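Local atomic coordinates of PhiH1 repressor-like protein (Haloarcula marismortui ATCC 43049, PDB entry 3B73), a protein that is of unknown function but, as a winged helix-turn-helix protein resembling the PhiH1 phage repressor, probably binds DNA and regulates transcription. Residues 8-12 / 13-17; 16-19 / 20-24. All coordinates share one frame; numbering follows the deposited sequence.

Contact 1 of 2, residues 8-12 / 13-17; sequences GSWMT and IWDDR
Thr-12, the N-cap of helix 13-25, is gripped by Trp-14 and Asp-15 of the first turn, which fold back on its backbone and hydroxyl. Ile-13 directly succeeds the cap; its CB still touches Thr-12 C, and its side chain packs on Thr-12 of the second subunit. Trp-14 sends its backbone N toward the threonine OG1, a weak bond of 3.4 Å from Trp-14 N to Thr-12 OG1. The Thr-12 hydroxyl comes within range because chi1 of 66° sets it between its own N and carbonyl carbon. Asp-15 N makes a second weak bond to the same hydroxyl and a third weak one to Thr-12 O, while the Asp-15 carboxylate reaches back: Thr-12 N donates to Asp-15 OD2 over 2.9 Å at 164°, meeting the oxygen from above the carboxylate plane. This reciprocal pairing is a capping box. Asp-15 OD2 also lies 3.2 Å from Met-11 CA, and 3.9 Å from CZ3 of the Trp-10 ring, whose plane is turned 44° from the carboxylate. Met-11, a selenomethionine, bends at chi3 and brings CE within 3.5 Å of Asp-15 CB; the same methyl is 3.4 Å from Asp-16 OD1, an oxygen that is hydrogen-bonded to Tyr-76. Arg-49 of helix 43-55 salt-bridges Asp-15 OD2 and also bonds Trp-10 O. A buried carboxylate thus takes both a backbone N-H and a guanidinium, which would probably keep it ionised; its negative charge beside the first turn should also suit the helix dipole.

Contact 2 of 2, residues 16-19 / 20-24; sequences DRIL and EIIHE
Arg-17 and Glu-20, three residues apart, form a salt bridge along one side of helix 13-25, their side chains pointing the same way with guanidinium and carboxylate planes only 10° apart. Arg-17 NH1 lies 2.8 Å from Glu-20 OE2, on the syn side but tilted out of the carboxylate plane, and the bond is bent to 135°. A bend at chi2 (-55°) swings the arginine back toward the glutamate, which runs extended beyond CG. Glu-20 OE1 has a second partner in Arg-5, and Arg-17 NH2 bridges to Asp-16 of the second subunit. An alanine in place of Glu-20 would probably leave Arg-17 NH1 without its carboxylate and Arg-5 with Asp-16 but no longer Glu-20, the Arg-17 guanidinium being less firmly fixed at the subunit interface.

Four backbone bonds from residue i+4 to residue i link the segments, such as Ile-22 N to Ile-18 O at 3.0 Å.

Apolar contact is made by Ile-18 and Ile-22, side by side, with Ile-18 CG2 3.9 Å from Ile-22 CD1.

Around the helix, Ile-18 packs on helices 43-55 and 30-34, Leu-19 on helices 43-55 and 71-77, and Ile-21 on Leu-33 of helix 30-34, while Met-4 of the second subunit lies against Arg-17, Glu-20 and Ile-21.

In the fold
From the N terminus, the chain passes through a type I turn at Gly-8 to Met-11 before entering helix 13-25. Contact 1 joins this loop to the first helical turn, and contact 2 continues down the same helix. The two neither nest nor cross: they run in series, sharing Asp-16 and Arg-17, with centres about 11 Å apart. Both meet helices 43-55 and 71-77; contact 2 adds helix 30-34. Both reach the second subunit, where Asp-16 and Arg-17 of each chain exchange salt bridges, making helix 13-25 part of the dimer interface and of the core of the winged-helix domain.

Contact 1 of 2, residues 8-12 / 13-17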
ATOM      1  N   GLY B   8      -0.389   9.441  -0.418  1.00 54.01           N
ATOM      2  CA  GLY B   8       0.306  10.558  -1.026  1.00 62.90           C
ATOM      3  C   GLY B   8       1.192  10.084  -2.163  1.00 45.01           C
ATOM      4  O   GLY B   8       1.629   8.932  -2.188  1.00 45.82           O
ATOM      5  N   SER B   9       1.458  10.979  -3.109  1.00 51.73           N
ATOM      6  CA  SER B   9       2.205  10.632  -4.319  1.00 44.79           C
ATOM      7  C   SER B   9       3.666  10.283  -4.025  1.00 47.08           C
ATOM      8  O   SER B   9       4.341   9.668  -4.848  1.00 43.78           O
ATOM      9  CB  SER B   9       2.084  11.754  -5.382  1.00 55.11           C
ATOM     10  OG  SER B   9       2.587  13.000  -4.918  1.00 79.20           O
ATOM     11  N   TRP B  10       4.142  10.670  -2.844  1.00 49.16           N
ATOM     12  CA  TRP B  10       5.511  10.385  -2.417  1.00 51.83           C
ATOM     13  C   TRP B  10       5.659   9.011  -1.741  1.00 46.01           C
ATOM     14  O   TRP B  10       6.756   8.638  -1.349  1.00 55.56           O
ATOM     15  CB  TRP B  10       5.963  11.445  -1.422  1.00 43.67           C
ATOM     16  CG  TRP B  10       5.011  11.561  -0.270  1.00 51.82           C
ATOM     17  CD1 TRP B  10       3.909  12.364  -0.193  1.00 44.45           C
ATOM     18  CD2 TRP B  10       5.065  10.830   0.959  1.00 40.53           C
ATOM     19  NE1 TRP B  10       3.262  12.166   1.005  1.00 50.83           N
ATOM     20  CE2 TRP B  10       3.955  11.236   1.735  1.00 54.39           C
ATOM     21  CE3 TRP B  10       5.950   9.864   1.488  1.00 39.07           C
ATOM     22  CZ2 TRP B  10       3.701  10.721   3.015  1.00 45.08           C
ATOM     23  CZ3 TRP B  10       5.691   9.348   2.773  1.00 43.86           C
ATOM     24  CH2 TRP B  10       4.571   9.773   3.512  1.00 46.75           C
HETATM   25  N   MSE B  11       4.568   8.267  -1.596  1.00 56.89           N
HETATM   26  CA  MSE B  11       4.637   7.020  -0.839  1.00 55.12           C
HETATM   27  C   MSE B  11       5.009   5.834  -1.706  1.00 47.02           C
HETATM   28  O   MSE B  11       4.808   5.845  -2.917  1.00 53.89           O
HETATM   29  CB  MSE B  11       3.326   6.737  -0.092  1.00 49.04           C
HETATM   30  CG  MSE B  11       2.972   7.757   0.957  1.00 68.28           C
HETATM   31 SE   MSE B  11       1.303   7.262   1.835  0.62 43.32          SE
HETATM   32  CE  MSE B  11       1.974   5.832   2.878  1.00 58.99           C
ATOM     33  N   THR B  12       5.570   4.814  -1.061  1.00 43.84           N
ATOM     34  CA  THR B  12       5.822   3.527  -1.681  1.00 49.14           C
ATOM     35  C   THR B  12       4.976   2.507  -0.952  1.00 48.68           C
ATOM     36  O   THR B  12       4.397   2.779   0.098  1.00 50.08           O
ATOM     37  CB  THR B  12       7.297   3.095  -1.516  1.00 46.61           C
ATOM     38  OG1 THR B  12       7.577   2.864  -0.125  1.00 54.68           O
ATOM     39  CG2 THR B  12       8.231   4.186  -2.048  1.00 55.96           C
ATOM     40  N   ILE B  13       4.925   1.305  -1.471  1.00 45.41           N
ATOM     41  CA  ILE B  13       4.052   0.321  -0.852  1.00 43.07           C
ATOM     42  C   ILE B  13       4.600  -0.079   0.519  1.00 52.73           C
ATOM     43  O   ILE B  13       3.839  -0.467   1.407  1.00 46.92           O
ATOM     44  CB  ILE B  13       3.819  -0.889  -1.790  1.00 55.02           C
ATOM     45  CG1 ILE B  13       2.676  -1.755  -1.259  1.00 44.29           C
ATOM     46  CG2 ILE B  13       5.104  -1.662  -1.974  1.00 46.85           C
ATOM     47  CD1 ILE B  13       2.105  -2.675  -2.241  1.00 42.20           C
ATOM     48  N   TRP B  14       5.918   0.064   0.698  1.00 39.59           N
ATOM     49  CA  TRP B  14       6.590  -0.369   1.913  1.00 40.48           C
ATOM     50  C   TRP B  14       6.273   0.565   3.057  1.00 45.62           C
ATOM     51  O   TRP B  14       6.316   0.175   4.219  1.00 47.77           O
ATOM     52  CB  TRP B  14       8.107  -0.532   1.678  1.00 44.08           C
ATOM     53  CG  TRP B  14       8.322  -1.440   0.494  1.00 52.32           C
ATOM     54  CD1 TRP B  14       8.785  -1.083  -0.743  1.00 45.34           C
ATOM     55  CD2 TRP B  14       7.967  -2.837   0.405  1.00 44.73           C
ATOM     56  NE1 TRP B  14       8.764  -2.184  -1.585  1.00 47.81           N
ATOM     57  CE2 TRP B  14       8.275  -3.268  -0.900  1.00 51.11           C
ATOM     58  CE3 TRP B  14       7.454  -3.765   1.313  1.00 44.97           C
ATOM     59  CZ2 TRP B  14       8.078  -4.590  -1.323  1.00 43.40           C
ATOM     60  CZ3 TRP B  14       7.247  -5.070   0.886  1.00 41.72           C
ATOM     61  CH2 TRP B  14       7.563  -5.467  -0.419  1.00 60.94           C
ATOM     62  N   ASP B  15       5.931   1.797   2.713  1.00 39.90           N
ATOM     63  CA  ASP B  15       5.382   2.734   3.680  1.00 42.71           C
ATOM     64  C   ASP B  15       4.157   2.188   4.436  1.00 42.87           C
ATOM     65  O   ASP B  15       4.084   2.338   5.659  1.00 45.42           O
ATOM     66  CB  ASP B  15       5.037   4.061   2.992  1.00 46.62           C
ATOM     67  CG  ASP B  15       6.280   4.794   2.508  1.00 49.43           C
ATOM     68  OD1 ASP B  15       7.386   4.483   3.017  1.00 52.70           O
ATOM     69  OD2 ASP B  15       6.157   5.653   1.611  1.00 55.79           O
ATOM     70  N   ASP B  16       3.209   1.582   3.719  1.00 42.06           N
ATOM     71  CA  ASP B  16       1.994   1.065   4.350  1.00 55.48           C
ATOM     72  C   ASP B  16       2.392  -0.100   5.236  1.00 53.89           C
ATOM     73  O   ASP B  16       1.914  -0.223   6.371  1.00 40.40           O
ATOM     74  CB  ASP B  16       0.950   0.598   3.312  1.00 46.61           C
ATOM     75  CG  ASP B  16      -0.003   1.718   2.877  1.00 50.84           C
ATOM     76  OD1 ASP B  16       0.278   2.907   3.124  1.00 49.57           O
ATOM     77  OD2 ASP B  16      -1.033   1.416   2.252  1.00 47.05           O
ATOM     78  N   ARG B  17       3.293  -0.933   4.724  1.00 40.13           N
ATOM     79  CA  ARG B  17       3.773  -2.081   5.487  1.00 47.05           C
ATOM     80  C   ARG B  17       4.451  -1.628   6.758  1.00 48.51           C
ATOM     81  O   ARG B  17       4.138  -2.110   7.847  1.00 54.50           O
ATOM     82  CB  ARG B  17       4.737  -2.940   4.669  1.00 48.94           C
ATOM     83  CG  ARG B  17       4.107  -3.546   3.444  1.00 60.07           C
ATOM     84  CD  ARG B  17       2.866  -4.359   3.782  1.00 50.65           C
ATOM     85  NE  ARG B  17       2.123  -4.499   2.555  1.00 60.70           N
ATOM     86  CZ  ARG B  17       0.994  -3.861   2.288  1.00 49.83           C
ATOM     87  NH1 ARG B  17       0.413  -3.098   3.196  1.00 50.25           N
ATOM     88  NH2 ARG B  17       0.435  -4.020   1.108  1.00 52.64           N
TER

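Contact 2 of 2, residues 16-19 / 20-24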
ATOM      1  N   ASP B  16       3.209   1.582   3.719  1.00 42.06           N
ATOM      2  CA  ASP B  16       1.994   1.065   4.350  1.00 55.48           C
ATOM      3  C   ASP B  16       2.392  -0.100   5.236  1.00 53.89           C
ATOM      4  O   ASP B  16       1.914  -0.223   6.371  1.00 40.40           O
ATOM      5  CB  ASP B  16       0.950   0.598   3.312  1.00 46.61           C
ATOM      6  CG  ASP B  16      -0.003   1.718   2.877  1.00 50.84           C
ATOM      7  OD1 ASP B  16       0.278   2.907   3.124  1.00 49.57           O
ATOM      8  OD2 ASP B  16      -1.033   1.416   2.252  1.00 47.05           O
ATOM      9  N   ARG B  17       3.293  -0.933   4.724  1.00 40.13           N
ATOM     10  CA  ARG B  17       3.773  -2.081   5.487  1.00 47.05           C
ATOM     11  C   ARG B  17       4.451  -1.628   6.758  1.00 48.51           C
ATOM     12  O   ARG B  17       4.138  -2.110   7.847  1.00 54.50           O
ATOM     13  CB  ARG B  17       4.737  -2.940   4.669  1.00 48.94           C
ATOM     14  CG  ARG B  17       4.107  -3.546   3.444  1.00 60.07           C
ATOM     15  CD  ARG B  17       2.866  -4.359   3.782  1.00 50.65           C
ATOM     16  NE  ARG B  17       2.123  -4.499   2.555  1.00 60.70           N
ATOM     17  CZ  ARG B  17       0.994  -3.861   2.288  1.00 49.83           C
ATOM     18  NH1 ARG B  17       0.413  -3.098   3.196  1.00 50.25           N
ATOM     19  NH2 ARG B  17       0.435  -4.020   1.108  1.00 52.64           N
ATOM     20  N   ILE B  18       5.369  -0.677   6.638  1.00 52.19           N
ATOM     21  CA  ILE B  18       6.038  -0.192   7.830  1.00 46.94           C
ATOM     22  C   ILE B  18       5.025   0.388   8.805  1.00 60.32           C
ATOM     23  O   ILE B  18       5.080   0.092   9.989  1.00 48.29           O
ATOM     24  CB  ILE B  18       7.085   0.850   7.495  1.00 46.81           C
ATOM     25  CG1 ILE B  18       8.214   0.191   6.697  1.00 50.32           C
ATOM     26  CG2 ILE B  18       7.568   1.524   8.768  1.00 44.54           C
ATOM     27  CD1 ILE B  18       9.045   1.156   5.970  1.00 47.00           C
ATOM     28  N   LEU B  19       4.097   1.211   8.320  1.00 47.90           N
ATOM     29  CA  LEU B  19       3.109   1.782   9.236  1.00 50.34           C
ATOM     30  C   LEU B  19       2.296   0.693   9.940  1.00 42.66           C
ATOM     31  O   LEU B  19       2.057   0.768  11.139  1.00 44.33           O
ATOM     32  CB  LEU B  19       2.181   2.770   8.528  1.00 47.46           C
ATOM     33  CG  LEU B  19       2.802   4.131   8.256  1.00 49.37           C
ATOM     34  CD1 LEU B  19       1.928   4.887   7.293  1.00 59.31           C
ATOM     35  CD2 LEU B  19       3.020   4.926   9.567  1.00 39.57           C
ATOM     36  N   GLU B  20       1.895  -0.326   9.187  1.00 43.71           N
ATOM     37  CA  GLU B  20       1.083  -1.428   9.708  1.00 52.64           C
ATOM     38  C   GLU B  20       1.845  -2.213  10.776  1.00 47.59           C
ATOM     39  O   GLU B  20       1.284  -2.613  11.794  1.00 57.38           O
ATOM     40  CB  GLU B  20       0.637  -2.361   8.568  1.00 50.05           C
ATOM     41  CG  GLU B  20      -0.410  -1.710   7.656  1.00 45.81           C
ATOM     42  CD  GLU B  20      -0.553  -2.388   6.296  1.00 60.50           C
ATOM     43  OE1 GLU B  20      -1.456  -1.970   5.545  1.00 57.35           O
ATOM     44  OE2 GLU B  20       0.219  -3.326   5.969  1.00 51.54           O
ATOM     45  N   ILE B  21       3.134  -2.406  10.550  1.00 50.98           N
ATOM     46  CA  ILE B  21       3.942  -3.162  11.486  1.00 50.64           C
ATOM     47  C   ILE B  21       4.150  -2.373  12.765  1.00 53.66           C
ATOM     48  O   ILE B  21       4.022  -2.905  13.867  1.00 49.08           O
ATOM     49  CB  ILE B  21       5.293  -3.570  10.875  1.00 52.34           C
ATOM     50  CG1 ILE B  21       5.092  -4.766   9.937  1.00 44.75           C
ATOM     51  CG2 ILE B  21       6.283  -3.926  11.973  1.00 54.75           C
ATOM     52  CD1 ILE B  21       6.225  -4.944   8.903  1.00 45.07           C
ATOM     53  N   ILE B  22       4.459  -1.097  12.634  1.00 54.68           N
ATOM     54  CA  ILE B  22       4.665  -0.293  13.822  1.00 43.56           C
ATOM     55  C   ILE B  22       3.341  -0.131  14.591  1.00 50.14           C
ATOM     56  O   ILE B  22       3.327  -0.151  15.811  1.00 48.44           O
ATOM     57  CB  ILE B  22       5.293   1.058  13.467  1.00 59.34           C
ATOM     58  CG1 ILE B  22       6.724   0.831  12.962  1.00 51.11           C
ATOM     59  CG2 ILE B  22       5.266   2.002  14.676  1.00 45.64           C
ATOM     60  CD1 ILE B  22       7.452   2.114  12.612  1.00 53.79           C
ATOM     61  N   HIS B  23       2.227  -0.005  13.877  1.00 52.00           N
ATOM     62  CA  HIS B  23       0.933   0.125  14.538  1.00 51.44           C
ATOM     63  C   HIS B  23       0.684  -1.090  15.430  1.00 67.57           C
ATOM     64  O   HIS B  23       0.248  -0.954  16.570  1.00 54.18           O
ATOM     65  CB  HIS B  23      -0.202   0.277  13.528  1.00 58.21           C
ATOM     66  CG  HIS B  23      -1.570   0.053  14.106  1.00 73.65           C
ATOM     67  ND1 HIS B  23      -2.242   1.012  14.834  1.00 60.65           N
ATOM     68  CD2 HIS B  23      -2.395  -1.022  14.054  1.00 71.57           C
ATOM     69  CE1 HIS B  23      -3.421   0.542  15.202  1.00 69.60           C
ATOM     70  NE2 HIS B  23      -3.537  -0.692  14.743  1.00 91.53           N
ATOM     71  N   GLU B  24       0.981  -2.274  14.916  1.00 57.26           N
ATOM     72  CA  GLU B  24       0.697  -3.485  15.665  1.00 57.80           C
ATOM     73  C   GLU B  24       1.736  -3.786  16.749  1.00 64.26           C
ATOM     74  O   GLU B  24       1.386  -4.306  17.795  1.00 54.52           O
ATOM     75  CB  GLU B  24       0.529  -4.691  14.729  1.00 51.72           C
ATOM     76  CG  GLU B  24       1.833  -5.374  14.337  1.00103.17           C
ATOM     77  CD  GLU B  24       1.630  -6.736  13.678  1.00117.63           C
ATOM     78  OE1 GLU B  24       0.764  -6.859  12.783  1.00105.91           O
ATOM     79  OE2 GLU B  24       2.351  -7.686  14.052  1.00101.11           O
TER